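Local coordinates for protein histone-lysine n-methyltransferase, H3 lysine-4 specific (Saccharomyces cerevisiae, PDB 2J8A) that probably methylates histone H3 as the Set1 catalytic component of COMPASS, here represented by its N-terminal RRM domain, a fold commonly used to bind RNA, at residues A[2-7]-A[91-96]; A[16-21]-A[49-54]; A[40-45]-A[104-109]. All blocks are in the same frame, centred on the assembly; numbering follows the deposited sequence.

Contact 1: A[2-7]-A[91-96]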
ATOM      1  N   SER A   2       4.036 -16.431  -5.478  1.00 91.93           N
ATOM      2  CA  SER A   2       3.987 -15.630  -6.765  1.00 91.59           C
ATOM      3  C   SER A   2       2.657 -14.721  -6.862  1.00 89.46           C
ATOM      4  O   SER A   2       2.194 -14.235  -7.978  1.00 89.58           O
ATOM      5  CB  SER A   2       4.233 -16.604  -7.993  1.00 92.46           C
ATOM      6  OG  SER A   2       3.494 -17.838  -7.799  1.00 95.81           O
ATOM      7  N   CYS A   3       2.133 -14.425  -5.667  1.00 85.91           N
ATOM      8  CA  CYS A   3       0.683 -14.421  -5.413  1.00 80.58           C
ATOM      9  C   CYS A   3       0.047 -13.238  -4.576  1.00 78.84           C
ATOM     10  O   CYS A   3      -1.125 -12.892  -4.839  1.00 77.91           O
ATOM     11  CB  CYS A   3       0.391 -15.717  -4.652  1.00 83.24           C
ATOM     12  SG  CYS A   3      -1.260 -15.695  -4.328  1.00 86.31           S
ATOM     13  N   GLU A   4       0.789 -12.693  -3.561  1.00 73.40           N
ATOM     14  CA  GLU A   4       0.425 -11.448  -2.860  1.00 68.40           C
ATOM     15  C   GLU A   4       0.893 -10.199  -3.447  1.00 64.35           C
ATOM     16  O   GLU A   4       1.940 -10.060  -4.072  1.00 66.08           O
ATOM     17  CB  GLU A   4       0.952 -11.445  -1.521  1.00 65.33           C
ATOM     18  CG  GLU A   4       0.401 -12.488  -0.881  1.00 61.67           C
ATOM     19  CD  GLU A   4       0.829 -12.604   0.509  1.00 62.02           C
ATOM     20  OE1 GLU A   4       2.036 -12.601   0.782  1.00 63.34           O
ATOM     21  OE2 GLU A   4      -0.051 -12.748   1.382  1.00 68.64           O
ATOM     22  N   ILE A   5       0.125  -9.205  -3.217  1.00 62.10           N
ATOM     23  CA  ILE A   5       0.434  -7.937  -3.857  1.00 60.58           C
ATOM     24  C   ILE A   5       0.702  -6.917  -2.694  1.00 58.61           C
ATOM     25  O   ILE A   5       0.240  -7.142  -1.532  1.00 56.03           O
ATOM     26  CB  ILE A   5      -0.746  -7.617  -4.730  1.00 60.93           C
ATOM     27  CG1 ILE A   5      -0.531  -6.465  -5.594  1.00 59.53           C
ATOM     28  CG2 ILE A   5      -2.049  -7.211  -3.837  1.00 57.68           C
ATOM     29  CD1 ILE A   5      -1.940  -5.766  -5.476  1.00 50.95           C
ATOM     30  N   VAL A   6       1.561  -5.923  -2.931  1.00 56.78           N
ATOM     31  CA  VAL A   6       1.628  -4.921  -1.890  1.00 56.72           C
ATOM     32  C   VAL A   6       1.377  -3.617  -2.504  1.00 57.49           C
ATOM     33  O   VAL A   6       1.982  -3.338  -3.611  1.00 59.29           O
ATOM     34  CB  VAL A   6       2.807  -4.899  -0.804  1.00 55.57           C
ATOM     35  CG1 VAL A   6       3.803  -5.920  -0.948  1.00 53.57           C
ATOM     36  CG2 VAL A   6       3.393  -3.600  -0.797  1.00 54.80           C
ATOM     37  N   VAL A   7       0.448  -2.855  -1.876  1.00 55.15           N
ATOM     38  CA  VAL A   7       0.142  -1.520  -2.434  1.00 54.08           C
ATOM     39  C   VAL A   7       0.550  -0.453  -1.465  1.00 52.25           C
ATOM     40  O   VAL A   7       0.193  -0.520  -0.252  1.00 53.13           O
ATOM     41  CB  VAL A   7      -1.370  -1.364  -2.545  1.00 55.34           C
ATOM     42  CG1 VAL A   7      -1.763   0.018  -3.126  1.00 52.74           C
ATOM     43  CG2 VAL A   7      -1.986  -2.543  -3.343  1.00 57.42           C
ATOM     44  N   ILE A  91       3.109  -3.865  -6.017  1.00 50.23           N
ATOM     45  CA  ILE A  91       4.239  -4.706  -6.416  1.00 50.10           C
ATOM     46  C   ILE A  91       4.079  -6.113  -5.804  1.00 51.04           C
ATOM     47  O   ILE A  91       3.213  -6.276  -4.842  1.00 51.93           O
ATOM     48  CB  ILE A  91       5.558  -4.136  -5.912  1.00 49.31           C
ATOM     49  CG1 ILE A  91       5.533  -4.013  -4.375  1.00 49.30           C
ATOM     50  CG2 ILE A  91       6.001  -2.963  -6.663  1.00 43.75           C
ATOM     51  CD1 ILE A  91       6.727  -3.344  -3.877  1.00 50.63           C
ATOM     52  N   LEU A  92       4.854  -7.096  -6.278  1.00 49.42           N
ATOM     53  CA  LEU A  92       4.631  -8.435  -5.642  1.00 51.52           C
ATOM     54  C   LEU A  92       5.286  -8.495  -4.282  1.00 51.53           C
ATOM     55  O   LEU A  92       6.449  -7.961  -4.084  1.00 51.74           O
ATOM     56  CB  LEU A  92       5.230  -9.598  -6.490  1.00 51.90           C
ATOM     57  CG  LEU A  92       4.584  -9.491  -7.847  1.00 50.42           C
ATOM     58  CD1 LEU A  92       5.523  -9.995  -9.023  1.00 53.63           C
ATOM     59  CD2 LEU A  92       3.328 -10.233  -7.699  1.00 42.87           C
ATOM     60  N   ASN A  93       4.612  -9.140  -3.368  1.00 50.14           N
ATOM     61  CA  ASN A  93       5.109  -9.116  -2.050  1.00 51.34           C
ATOM     62  C   ASN A  93       6.124 -10.158  -2.113  1.00 55.14           C
ATOM     63  O   ASN A  93       5.982 -11.175  -1.505  1.00 58.35           O
ATOM     64  CB  ASN A  93       4.067  -9.574  -1.056  1.00 47.86           C
ATOM     65  CG  ASN A  93       4.647  -9.645   0.300  1.00 50.06           C
ATOM     66  OD1 ASN A  93       5.658  -8.994   0.624  1.00 58.63           O
ATOM     67  ND2 ASN A  93       4.044 -10.377   1.120  1.00 47.09           N
ATOM     68  N   LYS A  94       7.127 -10.050  -2.931  1.00 59.57           N
ATOM     69  CA  LYS A  94       8.232 -11.066  -2.864  1.00 61.64           C
ATOM     70  C   LYS A  94       9.450 -10.500  -2.092  1.00 60.19           C
ATOM     71  O   LYS A  94       9.667  -9.305  -1.958  1.00 62.37           O
ATOM     72  CB  LYS A  94       8.544 -11.663  -4.248  1.00 61.22           C
ATOM     73  CG  LYS A  94       7.643 -12.965  -4.515  1.00 63.20           C
ATOM     74  CD  LYS A  94       8.471 -14.073  -5.386  1.00 69.29           C
ATOM     75  CE  LYS A  94       7.583 -15.286  -5.871  1.00 80.64           C
ATOM     76  NZ  LYS A  94       6.873 -14.854  -7.279  1.00 91.61           N
ATOM     77  N   HIS A  95      10.214 -11.364  -1.501  1.00 60.79           N
ATOM     78  CA  HIS A  95      11.356 -10.995  -0.704  1.00 59.54           C
ATOM     79  C   HIS A  95      11.117 -10.083   0.347  1.00 58.99           C
ATOM     80  O   HIS A  95      11.902  -9.230   0.573  1.00 60.46           O
ATOM     81  CB  HIS A  95      12.464 -10.485  -1.549  1.00 59.51           C
ATOM     82  CG  HIS A  95      13.273 -11.596  -2.063  1.00 62.47           C
ATOM     83  ND1 HIS A  95      13.299 -11.940  -3.410  1.00 61.07           N
ATOM     84  CD2 HIS A  95      13.996 -12.536  -1.382  1.00 64.23           C
ATOM     85  CE1 HIS A  95      14.084 -13.009  -3.534  1.00 67.85           C
ATOM     86  NE2 HIS A  95      14.537 -13.378  -2.329  1.00 65.03           N
ATOM     87  N   SER A  96      10.010 -10.233   1.036  1.00 60.10           N
ATOM     88  CA  SER A  96       9.771  -9.336   2.236  1.00 58.03           C
ATOM     89  C   SER A  96       9.579  -7.872   2.067  1.00 53.83           C
ATOM     90  O   SER A  96       9.852  -7.150   2.934  1.00 56.10           O
ATOM     91  CB  SER A  96      10.919  -9.540   3.221  1.00 56.81           C
ATOM     92  OG  SER A  96      10.280 -10.400   4.164  1.00 62.98           O
TER
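Glu4 and Asn93 lie side by side with their side chains pointing the same way, so that the carboxylate and the amide come together at their ends. Asn93 ND2 donates to Glu4 OE1 at 3.0 Å; Glu4 OE1 lies close to the amide plane of Asn93, whereas the amide nitrogen sits above the carboxylate plane, the two flat groups being turned 35° apart. Glu4 reaches this place with CG anti to its carbonyl carbon (chi1 -61°) and an extended chain beyond. Behind the polar pair, Asn93 CB meets Glu4 CB at 3.7 Å, and the Asn93 side chain crosses that of Val6 at about a right angle, with Val6 CG1 3.7 Å from Asn93 CB. An alanine at Asn93 would probably leave Glu4 OE1 without its amide mate, the carboxylate freer to turn, and the backbone N of Leu98 without the weak bond it gives to Asn93 OD1.

The backbones are joined alongside. Asn93 N binds Glu4 O at 2.9 Å, while Val6 and Ile91 exchange two bonds, Val6 N to Ile91 O at 2.6 Å and Ile91 N to Val6 O at 2.7 Å, as an antiparallel hydrogen-bonded pair. Their side chains run side by side, Val6 CG2 lying 4.2 Å from Ile91 CG1, and both lean on Ile97 of helix 97-119. Ile5 and Leu92 form the adjoining non-hydrogen-bonded pair; their side chains diverge, yet both reach helix 65-75, at Ala72 and Val73. Helices thus cover the two faces here, and strand 86-92 runs antiparallel beside strand 4-9, as the last strand of an RRM does beside the first; here the short strand 81-83 lies beyond it.

Contact 2: A[16-21]-A[49-54]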
ATOM      1  N   THR A  16      -4.548  11.308   2.462  1.00 83.90           N
ATOM      2  CA  THR A  16      -5.897  10.789   2.281  1.00 79.45           C
ATOM      3  C   THR A  16      -6.343  10.034   3.503  1.00 77.33           C
ATOM      4  O   THR A  16      -5.634   9.721   4.486  1.00 74.61           O
ATOM      5  CB  THR A  16      -6.132   9.779   1.143  1.00 80.32           C
ATOM      6  OG1 THR A  16      -4.949   8.998   1.015  1.00 75.17           O
ATOM      7  CG2 THR A  16      -6.782  10.376  -0.282  1.00 80.69           C
ATOM      8  N   ASN A  17      -7.604   9.722   3.342  1.00 75.26           N
ATOM      9  CA  ASN A  17      -8.457   9.169   4.327  1.00 73.15           C
ATOM     10  C   ASN A  17      -9.283   8.321   3.412  1.00 71.45           C
ATOM     11  O   ASN A  17     -10.519   8.279   3.503  1.00 71.62           O
ATOM     12  CB  ASN A  17      -9.335  10.314   4.798  1.00 72.02           C
ATOM     13  CG  ASN A  17     -10.088  10.884   3.664  1.00 69.56           C
ATOM     14  OD1 ASN A  17     -11.121  11.475   3.836  1.00 62.39           O
ATOM     15  ND2 ASN A  17      -9.552  10.702   2.451  1.00 74.44           N
ATOM     16  N   ILE A  18      -8.611   7.788   2.407  1.00 69.73           N
ATOM     17  CA  ILE A  18      -9.234   6.810   1.520  1.00 68.75           C
ATOM     18  C   ILE A  18      -9.479   5.647   2.456  1.00 68.41           C
ATOM     19  O   ILE A  18      -8.724   5.500   3.416  1.00 68.14           O
ATOM     20  CB  ILE A  18      -8.282   6.451   0.445  1.00 67.18           C
ATOM     21  CG1 ILE A  18      -8.959   5.580  -0.545  1.00 64.64           C
ATOM     22  CG2 ILE A  18      -7.198   5.550   1.008  1.00 70.28           C
ATOM     23  CD1 ILE A  18      -8.307   5.822  -1.861  1.00 63.84           C
ATOM     24  N   GLN A  19     -10.550   4.890   2.308  1.00 69.30           N
ATOM     25  CA  GLN A  19     -10.612   3.771   3.258  1.00 71.19           C
ATOM     26  C   GLN A  19     -10.580   2.394   2.687  1.00 70.87           C
ATOM     27  O   GLN A  19     -10.724   2.167   1.468  1.00 72.44           O
ATOM     28  CB  GLN A  19     -11.499   3.904   4.552  1.00 73.15           C
ATOM     29  CG  GLN A  19     -12.540   5.093   4.599  1.00 78.44           C
ATOM     30  CD  GLN A  19     -13.635   4.914   3.480  1.00 81.46           C
ATOM     31  OE1 GLN A  19     -14.876   4.851   3.794  1.00 69.26           O
ATOM     32  NE2 GLN A  19     -13.154   4.799   2.142  1.00 80.49           N
ATOM     33  N   ASP A  20     -10.265   1.486   3.586  1.00 69.14           N
ATOM     34  CA  ASP A  20      -9.808   0.243   3.155  1.00 67.43           C
ATOM     35  C   ASP A  20     -10.643  -0.226   2.023  1.00 67.75           C
ATOM     36  O   ASP A  20     -10.179  -0.218   0.891  1.00 68.62           O
ATOM     37  CB  ASP A  20      -9.766  -0.653   4.330  1.00 67.03           C
ATOM     38  CG  ASP A  20      -8.702  -0.217   5.295  1.00 68.89           C
ATOM     39  OD1 ASP A  20      -7.792   0.550   4.797  1.00 78.53           O
ATOM     40  OD2 ASP A  20      -8.700  -0.630   6.489  1.00 63.55           O
ATOM     41  N   ILE A  21     -11.858  -0.622   2.331  1.00 67.75           N
ATOM     42  CA  ILE A  21     -12.877  -0.873   1.388  1.00 69.56           C
ATOM     43  C   ILE A  21     -12.674  -0.289  -0.082  1.00 69.00           C
ATOM     44  O   ILE A  21     -12.386  -0.982  -1.044  1.00 68.55           O
ATOM     45  CB  ILE A  21     -14.241  -0.427   2.012  1.00 71.45           C
ATOM     46  CG1 ILE A  21     -14.490  -0.973   3.545  1.00 78.04           C
ATOM     47  CG2 ILE A  21     -15.322  -0.980   1.026  1.00 69.82           C
ATOM     48  CD1 ILE A  21     -13.352  -0.771   5.062  1.00 71.62           C
ATOM     49  N   HIS A  49      -1.404   3.395   4.757  1.00 53.36           N
ATOM     50  CA  HIS A  49      -1.895   3.410   3.341  1.00 54.77           C
ATOM     51  C   HIS A  49      -0.922   2.544   2.559  1.00 54.79           C
ATOM     52  O   HIS A  49      -0.344   2.953   1.490  1.00 55.63           O
ATOM     53  CB  HIS A  49      -1.924   4.821   2.774  1.00 54.05           C
ATOM     54  CG  HIS A  49      -2.991   5.632   3.404  1.00 62.38           C
ATOM     55  ND1 HIS A  49      -3.245   5.590   4.761  1.00 73.54           N
ATOM     56  CD2 HIS A  49      -3.920   6.470   2.891  1.00 69.67           C
ATOM     57  CE1 HIS A  49      -4.290   6.339   5.059  1.00 69.79           C
ATOM     58  NE2 HIS A  49      -4.719   6.893   3.936  1.00 72.69           N
ATOM     59  N   VAL A  50      -0.811   1.353   3.125  1.00 52.70           N
ATOM     60  CA  VAL A  50       0.001   0.299   2.716  1.00 52.37           C
ATOM     61  C   VAL A  50      -0.760  -0.988   3.154  1.00 54.16           C
ATOM     62  O   VAL A  50      -1.004  -1.292   4.444  1.00 52.56           O
ATOM     63  CB  VAL A  50       1.328   0.304   3.523  1.00 53.62           C
ATOM     64  CG1 VAL A  50       2.026  -1.070   3.453  1.00 49.42           C
ATOM     65  CG2 VAL A  50       2.259   1.358   3.083  1.00 50.62           C
ATOM     66  N   TYR A  51      -1.079  -1.781   2.104  1.00 54.36           N
ATOM     67  CA  TYR A  51      -1.966  -3.013   2.192  1.00 53.18           C
ATOM     68  C   TYR A  51      -1.304  -4.209   1.573  1.00 52.45           C
ATOM     69  O   TYR A  51      -0.657  -4.033   0.514  1.00 52.80           O
ATOM     70  CB  TYR A  51      -3.059  -2.743   1.276  1.00 53.79           C
ATOM     71  CG  TYR A  51      -3.546  -1.377   1.441  1.00 57.02           C
ATOM     72  CD1 TYR A  51      -4.508  -1.111   2.468  1.00 58.76           C
ATOM     73  CD2 TYR A  51      -3.087  -0.304   0.640  1.00 53.98           C
ATOM     74  CE1 TYR A  51      -5.042   0.135   2.640  1.00 51.74           C
ATOM     75  CE2 TYR A  51      -3.620   1.000   0.875  1.00 48.13           C
ATOM     76  CZ  TYR A  51      -4.597   1.148   1.838  1.00 51.96           C
ATOM     77  OH  TYR A  51      -5.223   2.333   2.156  1.00 63.39           O
ATOM     78  N   LEU A  52      -1.426  -5.342   2.226  1.00 51.93           N
ATOM     79  CA  LEU A  52      -1.102  -6.611   1.699  1.00 55.71           C
ATOM     80  C   LEU A  52      -2.399  -7.217   1.188  1.00 60.14           C
ATOM     81  O   LEU A  52      -3.323  -7.612   2.006  1.00 61.37           O
ATOM     82  CB  LEU A  52      -0.778  -7.578   2.837  1.00 56.17           C
ATOM     83  CG  LEU A  52       0.311  -8.678   2.646  1.00 55.58           C
ATOM     84  CD1 LEU A  52       0.131  -9.941   3.497  1.00 49.83           C
ATOM     85  CD2 LEU A  52       0.669  -8.926   1.189  1.00 47.35           C
ATOM     86  N   ILE A  53      -2.503  -7.365  -0.132  1.00 63.00           N
ATOM     87  CA  ILE A  53      -3.601  -8.198  -0.710  1.00 64.34           C
ATOM     88  C   ILE A  53      -3.091  -9.495  -1.331  1.00 65.15           C
ATOM     89  O   ILE A  53      -2.242  -9.439  -2.183  1.00 64.30           O
ATOM     90  CB  ILE A  53      -4.233  -7.456  -1.797  1.00 63.69           C
ATOM     91  CG1 ILE A  53      -4.499  -6.053  -1.286  1.00 61.55           C
ATOM     92  CG2 ILE A  53      -5.456  -8.158  -2.162  1.00 63.12           C
ATOM     93  CD1 ILE A  53      -5.122  -5.244  -2.318  1.00 62.57           C
ATOM     94  N   LYS A  54      -3.623 -10.628  -0.897  1.00 67.85           N
ATOM     95  CA  LYS A  54      -3.240 -11.991  -1.367  1.00 70.21           C
ATOM     96  C   LYS A  54      -4.368 -12.557  -2.127  1.00 71.81           C
ATOM     97  O   LYS A  54      -5.550 -12.537  -1.647  1.00 72.26           O
ATOM     98  CB  LYS A  54      -2.978 -12.875  -0.171  1.00 70.55           C
ATOM     99  CG  LYS A  54      -3.565 -14.223  -0.112  1.00 72.81           C
ATOM    100  CD  LYS A  54      -2.633 -15.291  -0.668  1.00 83.27           C
ATOM    101  CE  LYS A  54      -1.982 -16.251   0.366  1.00 83.86           C
ATOM    102  NZ  LYS A  54      -0.885 -16.945  -0.462  1.00 86.23           N
TER
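In this RRM domain the loop from the first strand into helix 20-28 folds over the sheet, where Thr16, Ile18 and Asp20 meet two side chains of strand 47-54, His49 and Tyr51. The single hydrogen bond across the contact is a weak one: His49 NE2 donates to Thr16 O at 3.0 Å, bent to 128° at the hydrogen. Beside it, Thr16 OG1 lies 3.3 Å from His49 CD2, so the carbonyl and the hydroxyl of one residue both meet the NE2-CD2 side of the imidazole. CG of His49 stands anti to the carbonyl carbon (chi1 -70°), on a CB that points toward the loop.

Ile18 points toward the strand and bridges its two aromatic residues with a single branch. Its CG2 methyl lies 3.9 Å from His49 CD2 and equally 3.9 Å from Tyr51 OH, approaching the imidazole obliquely. Within the strand the same phenol oxygen stands 4.1 Å above one face of the His49 ring, offset toward the rim, so His49, Tyr51 and Ile18 form one packed group.

Asp20, further along the segment, comes to the other side chain of the pair. Its OD1 lies in the plane of the Tyr51 ring at its edge, 3.5 Å from CE1, with the carboxylate almost perpendicular to the ring at 86°. A carboxylate oxygen at a ring edge faces its slightly positive hydrogens, which is probably favourable.

Asp20 and Tyr51 both also touch Ala38 of strand 35-40, and Ile18 rests on Met84 in a loop. Val50, between the two aromatic residues in sequence, packs instead against Ile101, Ile102 and Phe105 of helix 97-119, while Tyr51 bonds through its backbone to Val7 of strand 4-9.

Contact 3: A[40-45]-A[104-109]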
ATOM      1  N   ASN A  40      -1.041  -0.011   9.980  1.00 53.53           N
ATOM      2  CA  ASN A  40      -0.840   1.266  10.694  1.00 55.79           C
ATOM      3  C   ASN A  40       0.543   1.549  11.334  1.00 55.89           C
ATOM      4  O   ASN A  40       1.231   0.623  11.738  1.00 55.33           O
ATOM      5  CB  ASN A  40      -1.835   1.438  11.818  1.00 55.78           C
ATOM      6  CG  ASN A  40      -3.257   1.251  11.414  1.00 54.86           C
ATOM      7  OD1 ASN A  40      -3.797   1.764  10.379  1.00 48.22           O
ATOM      8  ND2 ASN A  40      -3.943   0.576  12.327  1.00 57.04           N
ATOM      9  N   ASP A  41       0.899   2.809  11.554  1.00 54.99           N
ATOM     10  CA  ASP A  41       2.180   2.991  12.196  1.00 55.37           C
ATOM     11  C   ASP A  41       2.030   2.473  13.695  1.00 53.71           C
ATOM     12  O   ASP A  41       1.205   2.934  14.408  1.00 55.47           O
ATOM     13  CB  ASP A  41       2.686   4.456  11.891  1.00 55.28           C
ATOM     14  CG  ASP A  41       3.688   4.962  12.885  1.00 60.70           C
ATOM     15  OD1 ASP A  41       4.310   6.033  12.638  1.00 69.14           O
ATOM     16  OD2 ASP A  41       3.855   4.302  13.958  1.00 69.06           O
ATOM     17  N   PRO A  42       2.745   1.462  14.148  1.00 51.60           N
ATOM     18  CA  PRO A  42       2.525   1.044  15.507  1.00 53.37           C
ATOM     19  C   PRO A  42       2.739   2.153  16.443  1.00 56.53           C
ATOM     20  O   PRO A  42       2.316   2.111  17.530  1.00 60.72           O
ATOM     21  CB  PRO A  42       3.731   0.247  15.807  1.00 51.43           C
ATOM     22  CG  PRO A  42       4.005  -0.361  14.537  1.00 50.17           C
ATOM     23  CD  PRO A  42       3.762   0.670  13.519  1.00 50.58           C
ATOM     24  N   ASN A  43       3.519   3.114  16.052  1.00 58.02           N
ATOM     25  CA  ASN A  43       3.931   4.091  16.989  1.00 58.52           C
ATOM     26  C   ASN A  43       2.870   5.188  17.023  1.00 58.92           C
ATOM     27  O   ASN A  43       2.483   5.624  18.059  1.00 61.80           O
ATOM     28  CB  ASN A  43       5.319   4.609  16.569  1.00 57.80           C
ATOM     29  CG  ASN A  43       6.209   3.496  16.297  1.00 59.27           C
ATOM     30  OD1 ASN A  43       6.522   2.694  17.217  1.00 63.80           O
ATOM     31  ND2 ASN A  43       6.493   3.271  15.024  1.00 57.48           N
ATOM     32  N   SER A  44       2.395   5.705  15.946  1.00 57.12           N
ATOM     33  CA  SER A  44       1.461   6.728  16.178  1.00 56.76           C
ATOM     34  C   SER A  44       0.041   6.217  15.922  1.00 57.02           C
ATOM     35  O   SER A  44      -0.944   6.930  15.998  1.00 58.83           O
ATOM     36  CB  SER A  44       1.776   7.805  15.193  1.00 58.09           C
ATOM     37  OG  SER A  44       1.688   7.317  13.838  1.00 58.47           O
ATOM     38  N   ALA A  45      -0.117   4.978  15.567  1.00 56.60           N
ATOM     39  CA  ALA A  45      -1.418   4.584  14.938  1.00 54.09           C
ATOM     40  C   ALA A  45      -1.809   5.190  13.618  1.00 53.58           C
ATOM     41  O   ALA A  45      -2.895   4.765  13.179  1.00 53.66           O
ATOM     42  CB  ALA A  45      -2.602   4.659  15.912  1.00 51.26           C
ATOM     43  N   LYS A 104       9.367   1.505   5.953  1.00 46.97           N
ATOM     44  CA  LYS A 104       9.597   2.764   5.265  1.00 46.89           C
ATOM     45  C   LYS A 104       8.808   3.791   5.771  1.00 46.97           C
ATOM     46  O   LYS A 104       9.181   4.988   6.114  1.00 48.15           O
ATOM     47  CB  LYS A 104       9.386   2.575   3.736  1.00 47.02           C
ATOM     48  CG  LYS A 104       9.920   3.575   2.657  1.00 51.02           C
ATOM     49  CD  LYS A 104       8.972   3.833   1.341  1.00 50.36           C
ATOM     50  CE  LYS A 104       9.894   4.141  -0.075  1.00 59.25           C
ATOM     51  NZ  LYS A 104       9.879   5.836  -0.323  1.00 63.94           N
ATOM     52  N   PHE A 105       7.535   3.500   5.807  1.00 47.77           N
ATOM     53  CA  PHE A 105       6.680   4.588   6.128  1.00 45.36           C
ATOM     54  C   PHE A 105       6.673   4.943   7.579  1.00 44.40           C
ATOM     55  O   PHE A 105       6.540   6.155   7.772  1.00 47.28           O
ATOM     56  CB  PHE A 105       5.260   4.329   5.554  1.00 43.73           C
ATOM     57  CG  PHE A 105       5.196   4.431   4.042  1.00 42.93           C
ATOM     58  CD1 PHE A 105       5.483   3.375   3.244  1.00 37.52           C
ATOM     59  CD2 PHE A 105       4.923   5.639   3.358  1.00 41.59           C
ATOM     60  CE1 PHE A 105       5.555   3.493   1.832  1.00 41.40           C
ATOM     61  CE2 PHE A 105       4.953   5.825   1.885  1.00 40.35           C
ATOM     62  CZ  PHE A 105       5.258   4.718   1.124  1.00 46.97           C
ATOM     63  N   VAL A 106       6.939   4.027   8.501  1.00 42.61           N
ATOM     64  CA  VAL A 106       7.164   4.341   9.839  1.00 39.84           C
ATOM     65  C   VAL A 106       8.241   5.433   9.886  1.00 42.12           C
ATOM     66  O   VAL A 106       8.010   6.574  10.492  1.00 43.62           O
ATOM     67  CB  VAL A 106       7.434   3.100  10.450  1.00 37.31           C
ATOM     68  CG1 VAL A 106       7.817   3.452  11.819  1.00 35.13           C
ATOM     69  CG2 VAL A 106       6.199   2.250  10.326  1.00 31.65           C
ATOM     70  N   GLU A 107       9.274   5.312   8.994  1.00 43.66           N
ATOM     71  CA  GLU A 107      10.329   6.227   9.172  1.00 42.91           C
ATOM     72  C   GLU A 107       9.938   7.477   8.479  1.00 43.96           C
ATOM     73  O   GLU A 107      10.307   8.493   8.951  1.00 46.35           O
ATOM     74  CB  GLU A 107      11.485   5.397   8.549  1.00 41.88           C
ATOM     75  CG  GLU A 107      11.629   3.979   9.211  1.00 47.64           C
ATOM     76  CD  GLU A 107      12.812   3.095   8.482  1.00 53.99           C
ATOM     77  OE1 GLU A 107      13.799   3.692   7.961  1.00 61.51           O
ATOM     78  OE2 GLU A 107      12.847   1.865   8.409  1.00 60.22           O
ATOM     79  N   ILE A 108       9.016   7.458   7.567  1.00 45.16           N
ATOM     80  CA  ILE A 108       8.647   8.735   7.085  1.00 46.58           C
ATOM     81  C   ILE A 108       8.047   9.490   8.324  1.00 48.25           C
ATOM     82  O   ILE A 108       8.398  10.674   8.531  1.00 48.50           O
ATOM     83  CB  ILE A 108       7.849   8.696   5.956  1.00 45.36           C
ATOM     84  CG1 ILE A 108       8.636   7.884   4.895  1.00 46.66           C
ATOM     85  CG2 ILE A 108       7.530  10.188   5.788  1.00 42.81           C
ATOM     86  CD1 ILE A 108       8.225   8.484   3.415  1.00 53.53           C
ATOM     87  N   ASN A 109       7.356   8.796   9.231  1.00 48.86           N
ATOM     88  CA  ASN A 109       6.599   9.394  10.158  1.00 48.88           C
ATOM     89  C   ASN A 109       7.537   9.754  11.214  1.00 50.52           C
ATOM     90  O   ASN A 109       7.437  10.877  11.647  1.00 51.04           O
ATOM     91  CB  ASN A 109       5.626   8.418  10.594  1.00 50.68           C
ATOM     92  CG  ASN A 109       4.447   8.351   9.664  1.00 54.55           C
ATOM     93  OD1 ASN A 109       4.384   9.097   8.680  1.00 63.16           O
ATOM     94  ND2 ASN A 109       3.494   7.430   9.949  1.00 56.89           N
TER
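An Asx motif shapes the turn between strands 35-40 and 47-54 of the RRM sheet, and its aspartate, Asp41, also binds Asn109 on the C-terminal helix 97-119. The two carboxylate oxygens divide the work. OD2 turns back into its own loop and accepts from Ser44 N at 2.8 Å, the donor standing well above the carboxylate plane, 70° out of it. OD1 faces the helix and accepts a hydrogen bond from Asn109 ND2 at 3.1 Å, with an angle of 161° at the hydrogen.

This bond across the contact is well formed on both sides. Asp41 OD1 uses its anti lone pair, the one away from OD2, and lies in the plane of the Asn109 amide; carboxylate and amide are nearly coplanar. The side chains slide past each other in opposite directions, which also brings Asp41 OD1 to 3.4 Å from Asn109 CB. With CG anti to the backbone N (chi1 158°), on a CB that points toward the helix, the carboxylate carbon of Asp41 is carried to Asn109. Asp41 is buried although the loop around it is largely exposed, and a carboxylate gripped by loop and helix together is likely to remain ionised.

One turn earlier on the helix, Val106 offers its two methyls to different residues of the turn. CG2 meets Pro42 CD at 4.3 Å, and the Asn43 side chain crosses that of Val106 at about a right angle. The neighbouring Ser44 bonds through OG to Leu46 N, and Asn109 also touches Leu46, so the last part of the turn is held near the same asparagine. On the inner side of the helix, Phe105 packs on Leu48 and Val50 of the following strand. At Val106, the Asn43 amide nitrogen ND2 rests 3.5 Å from CG1.

How the contacts relate
From the N terminus, strand 4-9 opens contact 1, which closes only when strand 86-92 returns beside it. Contact 2 falls wholly within that span, bringing the loop before helix 20-28 to strand 47-54. Contact 3 begins between the two segments of contact 2 and ends on helix 97-119, beyond the end of contact 1, so it crosses both. Strands 4-9 and 47-54 are neighbours in the sheet, and backbone pairing of Ile5 with Ile53 and Val7 with Tyr51 joins contacts 1 and 2 directly. Contacts 2 and 3 meet where Val50 packs on Phe105; contacts 1 and 3 do not touch, their nearest atoms being about 7 Å apart.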